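Long-range contacts in uncharacterized protein (Shigella flexneri 5a str. M90T, PDB 5EUR), which is of unknown function, belongs to the DUF6971 family and may be related to glutathione S-transferases: residues D9-S13 / A59-D63; L12-K16 / Q96-A100; L40-S45 / Y67-W73. The contacts are given in a common frame with arbitrary orientation. Residue numbers count along the deposited sequence, not the author numbering.

In the fold
Interaction 1 uses strand 10-12 and interaction 2 the turn that follows it; they share Leu-12 and Ser-13, their centres lie about 11 Å apart, and both touch the second subunit. Interaction 1, although its centre is about 5 Å from that of the chain, is like interaction 2 a surface contact; it joins the strand to the end of helix 47-59 through aliphatic side chains and a water. Interaction 2, farther out, uses polar atoms to fix the turn to the end of helix 79-99. Interaction 3, about 28 Å from interaction 2 between centres and on the opposite side of the chain's centre, is buried, packs helix 28-43 against helix 68-75 through aromatic rings, and borders the third subunit.

Interaction 1. Residues D9-S13 / A59-D63; sequences DIALS and AAGLD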
loop_
_atom_site.group_PDB
_atom_site.type_symbol
_atom_site.label_atom_id
_atom_site.label_comp_id
_atom_site.label_asym_id
_atom_site.label_seq_id
_atom_site.Cartn_x
_atom_site.Cartn_y
_atom_site.Cartn_z
ATOM N N ASP A 9 4.291 13.650 0.079
ATOM C CA ASP A 9 3.242 14.634 -0.146
ATOM C C ASP A 9 2.015 14.135 0.596
ATOM O O ASP A 9 1.211 13.378 0.051
ATOM C CB ASP A 9 2.979 14.781 -1.640
ATOM C CG ASP A 9 1.835 15.716 -1.945
ATOM O OD1 ASP A 9 1.477 16.532 -1.069
ATOM O OD2 ASP A 9 1.286 15.622 -3.061
ATOM N N ILE A 10 1.877 14.551 1.859
ATOM C CA ILE A 10 0.792 14.096 2.725
ATOM C C ILE A 10 0.027 15.301 3.257
ATOM O O ILE A 10 0.612 16.187 3.893
ATOM C CB ILE A 10 1.300 13.263 3.916
ATOM C CG1 ILE A 10 2.165 12.086 3.474
ATOM C CG2 ILE A 10 0.127 12.750 4.723
ATOM C CD1 ILE A 10 2.940 11.492 4.659
ATOM N N ALA A 11 -1.285 15.292 3.064
ATOM C CA ALA A 11 -2.162 16.278 3.680
ATOM C C ALA A 11 -3.232 15.548 4.466
ATOM O O ALA A 11 -3.854 14.617 3.950
ATOM C CB ALA A 11 -2.802 17.188 2.631
ATOM N N LEU A 12 -3.448 15.975 5.705
ATOM C CA LEU A 12 -4.479 15.400 6.554
ATOM C C LEU A 12 -5.776 16.179 6.365
ATOM O O LEU A 12 -5.771 17.412 6.321
ATOM C CB LEU A 12 -4.016 15.439 8.015
ATOM C CG LEU A 12 -4.819 14.798 9.144
ATOM C CD1 LEU A 12 -5.059 13.329 8.866
ATOM C CD2 LEU A 12 -4.058 14.942 10.453
ATOM N N SER A 13 -6.881 15.454 6.227
ATOM C CA SER A 13 -8.180 16.075 6.013
ATOM C C SER A 13 -8.610 16.860 7.251
ATOM O O SER A 13 -8.144 16.618 8.365
ATOM C CB SER A 13 -9.236 15.017 5.679
ATOM O OG SER A 13 -9.578 14.225 6.814
ATOM N N ALA A 59 5.869 15.891 10.004
ATOM C CA ALA A 59 5.560 17.159 9.347
ATOM C C ALA A 59 4.115 17.224 8.876
ATOM O O ALA A 59 3.539 18.318 8.793
ATOM C CB ALA A 59 6.497 17.374 8.163
ATOM N N ALA A 60 3.523 16.076 8.532
ATOM C CA ALA A 60 2.146 16.058 8.064
ATOM C C ALA A 60 1.120 16.125 9.189
ATOM O O ALA A 60 -0.082 16.169 8.906
ATOM C CB ALA A 60 1.910 14.803 7.217
ATOM N N GLY A 61 1.545 16.116 10.445
ATOM C CA GLY A 61 0.605 16.103 11.543
ATOM C C GLY A 61 0.231 14.731 12.049
ATOM O O GLY A 61 -0.668 14.620 12.892
ATOM N N LEU A 62 0.899 13.689 11.569
ATOM C CA LEU A 62 0.646 12.323 11.991
ATOM C C LEU A 62 1.601 11.936 13.117
ATOM O O LEU A 62 2.554 12.652 13.429
ATOM C CB LEU A 62 0.790 11.373 10.804
ATOM C CG LEU A 62 -0.151 11.692 9.641
ATOM C CD1 LEU A 62 0.184 10.831 8.409
ATOM C CD2 LEU A 62 -1.583 11.484 10.065
ATOM N N ASP A 63 1.344 10.776 13.732
ATOM C CA ASP A 63 2.111 10.366 14.909
ATOM C C ASP A 63 3.333 9.566 14.477
ATOM O O ASP A 63 3.236 8.368 14.196
ATOM C CB ASP A 63 1.238 9.558 15.858
ATOM C CG ASP A 63 1.906 9.304 17.188
ATOM O OD1 ASP A 63 3.131 9.561 17.317
ATOM O OD2 ASP A 63 1.192 8.847 18.107
HETATM O O HOH W 1 -1.429 17.585 7.087
#
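Strand 10-12, extended throughout, passes beside the point where helix 47-59 ends and the chain turns away. The CA atoms come closest at Ile-10 and Ala-60, 5.8 Å apart, and no direct hydrogen bond links the segments. A water does so instead: it accepts from Leu-12 N at 2.9 Å and donates to Ala-60 O at 2.7 Å. This suits a strand that is outermost in the sheet within the chain, where Ala-11 pairs with Leu-20 on one side while Leu-12 N faces outward. Gly-61 closes the helix with phi 92°, a conformation in which a CB would jam against the preceding carbonyl, so glycine fits well.

Ile-10 and Leu-12 direct their CB atoms toward the turn, whereas Ala-11 between them points away and packs on Phe-127 of the second subunit. The small methyl of Ala-60 lets the strand approach closely, with Ile-10 CG2 3.7 Å from Ala-60 CB. Leu-62, leaving the turn, folds back over the same two residues: its CD1 is 4.2 Å from Ile-10 CG2 and its CD2 is 4.1 Å from Leu-12 CD1. Phe-31 of helix 28-43 touches both Ile-10 and Leu-62, extending this apolar layer. The contact thus packs an edge strand of an antiparallel sheet against a Schellman motif, in which a glycine of positive phi (C') ends an alpha-helix.

Interaction 2. Residues L12-K16 / Q96-A100; sequences LSADK and QERMA
A type I beta turn from Ser-13 to Lys-16, which links antiparallel strands 10-12 and 18-21 in a beta hairpin, rests against the last turn of helix 79-99. Lys-16 N closes the turn on Ser-13 O at 2.9 Å; Ala-14 and Asp-15 occupy its middle positions, and Lys-16 follows with positive phi, 68°. Residues 96-99 are helical, and the CA atoms come nearest at Ala-14 and Gln-96, 6.2 Å apart.

Gln-96 buries the most surface. Its CB points toward the turn and chi1 and chi2 are both m, which brings the amide to the loop backbone: NE2 donates to Ser-13 O at 3.2 Å. An amide suits this place because it offers a donor and an acceptor together. Ala-14 comes next, a small residue that allows the helix to approach; its CB lies 4.4 Å from SD of Met-99, one helical turn beyond Gln-96. Met-99, with chi1 m, chi2 about -147° and chi3 p, adds this long, flexible apolar contact, and it also packs on Gly-128 of the second subunit. The same subunit supplies Arg-126, which forms a salt bridge with Asp-15, so the hairpin turn belongs to the assembly interface as well. Lys-16, its CB sideways, curls its long chain (chi1 and chi2 m, chi3 t, chi4 m) over the turn until NZ donates to Gln-96 OE1 at 3.0 Å.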
loop_
_atom_site.group_PDB
_atom_site.type_symbol
_atom_site.label_atom_id
_atom_site.label_comp_id
_atom_site.label_asym_id
_atom_site.label_seq_id
_atom_site.Cartn_x
_atom_site.Cartn_y
_atom_site.Cartn_z
ATOM N N LEU A 12 -3.448 15.975 5.705
ATOM C CA LEU A 12 -4.479 15.400 6.554
ATOM C C LEU A 12 -5.776 16.179 6.365
ATOM O O LEU A 12 -5.771 17.412 6.321
ATOM C CB LEU A 12 -4.016 15.439 8.015
ATOM C CG LEU A 12 -4.819 14.798 9.144
ATOM C CD1 LEU A 12 -5.059 13.329 8.866
ATOM C CD2 LEU A 12 -4.058 14.942 10.453
ATOM N N SER A 13 -6.881 15.454 6.227
ATOM C CA SER A 13 -8.180 16.075 6.013
ATOM C C SER A 13 -8.610 16.860 7.251
ATOM O O SER A 13 -8.144 16.618 8.365
ATOM C CB SER A 13 -9.236 15.017 5.679
ATOM O OG SER A 13 -9.578 14.225 6.814
ATOM N N ALA A 14 -9.539 17.798 7.045
ATOM C CA ALA A 14 -9.998 18.627 8.156
ATOM C C ALA A 14 -10.623 17.781 9.260
ATOM O O ALA A 14 -10.373 18.017 10.448
ATOM C CB ALA A 14 -10.987 19.675 7.647
ATOM N N ASP A 15 -11.417 16.776 8.895
ATOM C CA ASP A 15 -11.986 15.903 9.916
ATOM C C ASP A 15 -11.029 14.805 10.355
ATOM O O ASP A 15 -11.404 13.981 11.195
ATOM C CB ASP A 15 -13.317 15.305 9.438
ATOM C CG ASP A 15 -13.176 14.403 8.222
ATOM O OD1 ASP A 15 -12.051 13.976 7.883
ATOM O OD2 ASP A 15 -14.216 14.115 7.596
ATOM N N LYS A 16 -9.810 14.783 9.806
ATOM C CA LYS A 16 -8.712 13.871 10.116
ATOM C C LYS A 16 -8.981 12.438 9.684
ATOM O O LYS A 16 -8.152 11.563 9.965
ATOM C CB LYS A 16 -8.339 13.853 11.609
ATOM C CG LYS A 16 -8.371 15.202 12.332
ATOM C CD LYS A 16 -7.079 15.977 12.125
ATOM C CE LYS A 16 -6.960 17.160 13.092
ATOM N NZ LYS A 16 -8.093 18.124 12.981
ATOM N N GLN A 96 -4.860 23.523 9.864
ATOM C CA GLN A 96 -6.035 22.853 10.418
ATOM C C GLN A 96 -6.893 23.816 11.229
ATOM O O GLN A 96 -8.127 23.724 11.217
ATOM C CB GLN A 96 -5.603 21.673 11.288
ATOM C CG GLN A 96 -5.110 20.477 10.495
ATOM C CD GLN A 96 -6.255 19.642 9.954
ATOM O OE1 GLN A 96 -7.372 19.679 10.483
ATOM N NE2 GLN A 96 -5.991 18.891 8.891
ATOM N N GLU A 97 -6.255 24.740 11.947
ATOM C CA GLU A 97 -7.012 25.691 12.751
ATOM C C GLU A 97 -7.787 26.658 11.864
ATOM O O GLU A 97 -8.973 26.913 12.100
ATOM C CB GLU A 97 -6.075 26.436 13.699
ATOM C CG GLU A 97 -5.527 25.545 14.811
ATOM C CD GLU A 97 -4.431 26.202 15.624
ATOM O OE1 GLU A 97 -3.850 27.206 15.160
ATOM O OE2 GLU A 97 -4.146 25.698 16.727
ATOM N N ARG A 98 -7.136 27.202 10.830
ATOM C CA ARG A 98 -7.857 28.088 9.921
ATOM C C ARG A 98 -8.933 27.345 9.138
ATOM O O ARG A 98 -9.933 27.952 8.736
ATOM C CB ARG A 98 -6.895 28.789 8.965
ATOM C CG ARG A 98 -5.862 29.668 9.648
ATOM C CD ARG A 98 -5.108 30.494 8.618
ATOM N NE ARG A 98 -4.313 29.661 7.722
ATOM C CZ ARG A 98 -3.057 29.295 7.952
ATOM N NH1 ARG A 98 -2.440 29.691 9.059
ATOM N NH2 ARG A 98 -2.415 28.535 7.076
ATOM N N MET A 99 -8.749 26.044 8.900
ATOM C CA MET A 99 -9.808 25.271 8.258
ATOM C C MET A 99 -10.979 25.043 9.201
ATOM O O MET A 99 -12.131 24.996 8.756
ATOM C CB MET A 99 -9.274 23.931 7.764
ATOM C CG MET A 99 -8.333 24.039 6.589
ATOM S SD MET A 99 -8.507 22.611 5.515
ATOM C CE MET A 99 -9.901 23.136 4.520
ATOM N N ALA A 100 -10.711 24.915 10.500
ATOM C CA ALA A 100 -11.778 24.807 11.487
ATOM C C ALA A 100 -12.461 26.157 11.693
ATOM O O ALA A 100 -13.138 26.370 12.704
ATOM C CB ALA A 100 -11.230 24.274 12.814
#

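Interaction 3. Residues L40-S45 / Y67-W73; sequences LNSTGS and YGKYSRW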
loop_
_atom_site.group_PDB
_atom_site.type_symbol
_atom_site.label_atom_id
_atom_site.label_comp_id
_atom_site.label_asym_id
_atom_site.label_seq_id
_atom_site.Cartn_x
_atom_site.Cartn_y
_atom_site.Cartn_z
ATOM N N LEU A 40 8.312 1.461 6.530
ATOM C CA LEU A 40 9.398 1.429 7.505
ATOM C C LEU A 40 10.022 0.042 7.586
ATOM O O LEU A 40 11.247 -0.090 7.557
ATOM C CB LEU A 40 8.891 1.883 8.875
ATOM C CG LEU A 40 8.513 3.362 8.960
ATOM C CD1 LEU A 40 7.768 3.617 10.275
ATOM C CD2 LEU A 40 9.774 4.257 8.876
ATOM N N ASN A 41 9.197 -1.009 7.693
ATOM C CA ASN A 41 9.744 -2.368 7.713
ATOM C C ASN A 41 10.600 -2.642 6.482
ATOM O O ASN A 41 11.643 -3.305 6.567
ATOM C CB ASN A 41 8.610 -3.398 7.807
ATOM C CG ASN A 41 8.131 -3.601 9.235
ATOM O OD1 ASN A 41 8.853 -3.291 10.170
ATOM N ND2 ASN A 41 6.931 -4.153 9.404
ATOM N N SER A 42 10.167 -2.156 5.323
ATOM C CA SER A 42 10.922 -2.397 4.100
ATOM C C SER A 42 12.252 -1.654 4.086
ATOM O O SER A 42 13.137 -2.017 3.295
ATOM C CB SER A 42 10.073 -2.023 2.884
ATOM O OG SER A 42 10.131 -0.635 2.624
ATOM N N THR A 43 12.430 -0.634 4.940
ATOM C CA THR A 43 13.776 -0.053 5.024
ATOM C C THR A 43 14.779 -0.947 5.751
ATOM O O THR A 43 15.985 -0.713 5.627
ATOM C CB THR A 43 13.775 1.323 5.717
ATOM O OG1 THR A 43 13.579 1.171 7.132
ATOM C CG2 THR A 43 12.706 2.227 5.129
ATOM N N GLY A 44 14.336 -1.968 6.479
ATOM C CA GLY A 44 15.269 -2.817 7.203
ATOM C C GLY A 44 15.978 -2.085 8.326
ATOM O O GLY A 44 15.332 -1.604 9.257
ATOM N N SER A 45 17.304 -1.978 8.250
ATOM C CA SER A 45 18.068 -1.243 9.248
ATOM C C SER A 45 18.660 0.046 8.687
ATOM O O SER A 45 19.644 0.564 9.226
ATOM C CB SER A 45 19.160 -2.146 9.822
ATOM O OG SER A 45 18.563 -3.190 10.573
ATOM N N TYR A 67 5.860 3.731 15.828
ATOM C CA TYR A 67 6.530 2.741 14.982
ATOM C C TYR A 67 7.762 2.148 15.655
ATOM O O TYR A 67 8.828 2.015 15.038
ATOM C CB TYR A 67 6.866 3.354 13.630
ATOM C CG TYR A 67 5.608 3.846 12.960
ATOM C CD1 TYR A 67 4.773 2.961 12.283
ATOM C CD2 TYR A 67 5.225 5.179 13.043
ATOM C CE1 TYR A 67 3.596 3.394 11.699
ATOM C CE2 TYR A 67 4.057 5.623 12.455
ATOM C CZ TYR A 67 3.250 4.729 11.783
ATOM O OH TYR A 67 2.089 5.181 11.204
ATOM N N GLY A 68 7.625 1.804 16.939
ATOM C CA GLY A 68 8.617 0.983 17.617
ATOM C C GLY A 68 10.046 1.462 17.450
ATOM O O GLY A 68 10.374 2.636 17.663
ATOM N N LYS A 69 10.926 0.529 17.081
ATOM C CA LYS A 69 12.344 0.846 16.981
ATOM C C LYS A 69 12.601 1.993 16.009
ATOM O O LYS A 69 13.488 2.825 16.243
ATOM C CB LYS A 69 13.134 -0.406 16.579
ATOM C CG LYS A 69 12.907 -0.866 15.146
ATOM C CD LYS A 69 13.722 -2.110 14.819
ATOM C CE LYS A 69 13.354 -2.637 13.437
ATOM N NZ LYS A 69 14.107 -3.880 13.059
ATOM N N TYR A 70 11.839 2.064 14.912
ATOM C CA TYR A 70 12.029 3.160 13.974
ATOM C C TYR A 70 11.713 4.489 14.644
ATOM O O TYR A 70 12.428 5.477 14.439
ATOM C CB TYR A 70 11.154 2.958 12.729
ATOM C CG TYR A 70 11.534 1.700 11.973
ATOM C CD1 TYR A 70 12.728 1.629 11.262
ATOM C CD2 TYR A 70 10.707 0.588 11.965
ATOM C CE1 TYR A 70 13.093 0.474 10.576
ATOM C CE2 TYR A 70 11.060 -0.556 11.276
ATOM C CZ TYR A 70 12.249 -0.613 10.593
ATOM O OH TYR A 70 12.588 -1.776 9.925
ATOM N N SER A 71 10.648 4.519 15.455
ATOM C CA SER A 71 10.328 5.751 16.186
ATOM C C SER A 71 11.392 6.106 17.221
ATOM O O SER A 71 11.717 7.285 17.400
ATOM C CB SER A 71 8.974 5.628 16.863
ATOM O OG SER A 71 7.942 5.602 15.892
ATOM N N ARG A 72 11.914 5.117 17.941
ATOM C CA ARG A 72 12.920 5.432 18.952
ATOM C C ARG A 72 14.198 5.958 18.304
ATOM O O ARG A 72 14.772 6.962 18.764
ATOM C CB ARG A 72 13.172 4.201 19.826
ATOM C CG ARG A 72 11.886 3.714 20.502
ATOM C CD ARG A 72 12.108 2.692 21.614
ATOM N NE ARG A 72 12.309 1.336 21.106
ATOM C CZ ARG A 72 11.326 0.471 20.868
ATOM N NH1 ARG A 72 10.061 0.815 21.089
ATOM N NH2 ARG A 72 11.610 -0.739 20.403
ATOM N N TRP A 73 14.629 5.318 17.204
ATOM C CA TRP A 73 15.726 5.854 16.404
ATOM C C TRP A 73 15.453 7.292 15.986
ATOM O O TRP A 73 16.313 8.163 16.141
ATOM C CB TRP A 73 15.960 5.011 15.143
ATOM C CG TRP A 73 16.371 3.595 15.326
ATOM C CD1 TRP A 73 16.809 2.996 16.471
ATOM C CD2 TRP A 73 16.458 2.599 14.290
ATOM N NE1 TRP A 73 17.134 1.677 16.217
ATOM C CE2 TRP A 73 16.924 1.413 14.888
ATOM C CE3 TRP A 73 16.163 2.596 12.921
ATOM C CZ2 TRP A 73 17.107 0.228 14.162
ATOM C CZ3 TRP A 73 16.361 1.423 12.192
ATOM C CH2 TRP A 73 16.817 0.253 12.822
#
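The apolar part of this contact is built on Leu-40, near the end of helix 28-43, and two tyrosines spaced three residues apart. Leu-40 CB sits over the face of the Tyr-70 ring in a CH-pi contact, 4.1 Å from its centroid and 21° off the ring normal, while Leu-40 CD1 comes within 3.5 Å of Tyr-67 CG. Leucine suits the place: its CB lies on one ring while the end of the same side chain reaches the other.

Polar contacts gather where the helix ends. Tyr-70 OH lies 2.8 Å from the backbone Gly-44 O, and Thr-43 OG1 donates to Leu-40 O at 2.7 Å. Gly-44 leaves the helix with positive phi, which favours glycine. Outside the pair, Asn-41 OD1 accepts from Ile-3 N of the third subunit and Tyr-67 OH hydrogen-bonds to Thr-32 O.

At the outer margin the contact is looser: Trp-73 CH2 lies 4.1 Å from Ser-45 CA.

Ser-50 of helix 47-59 touches both Leu-40 and Tyr-70. The whole is helix-helix packing in a mixed alpha/beta chain: Tyr-70 and Trp-73, three residues apart on helix 68-75, with Tyr-67 just before them, face the C-terminal end of helix 28-43 and the loop that follows.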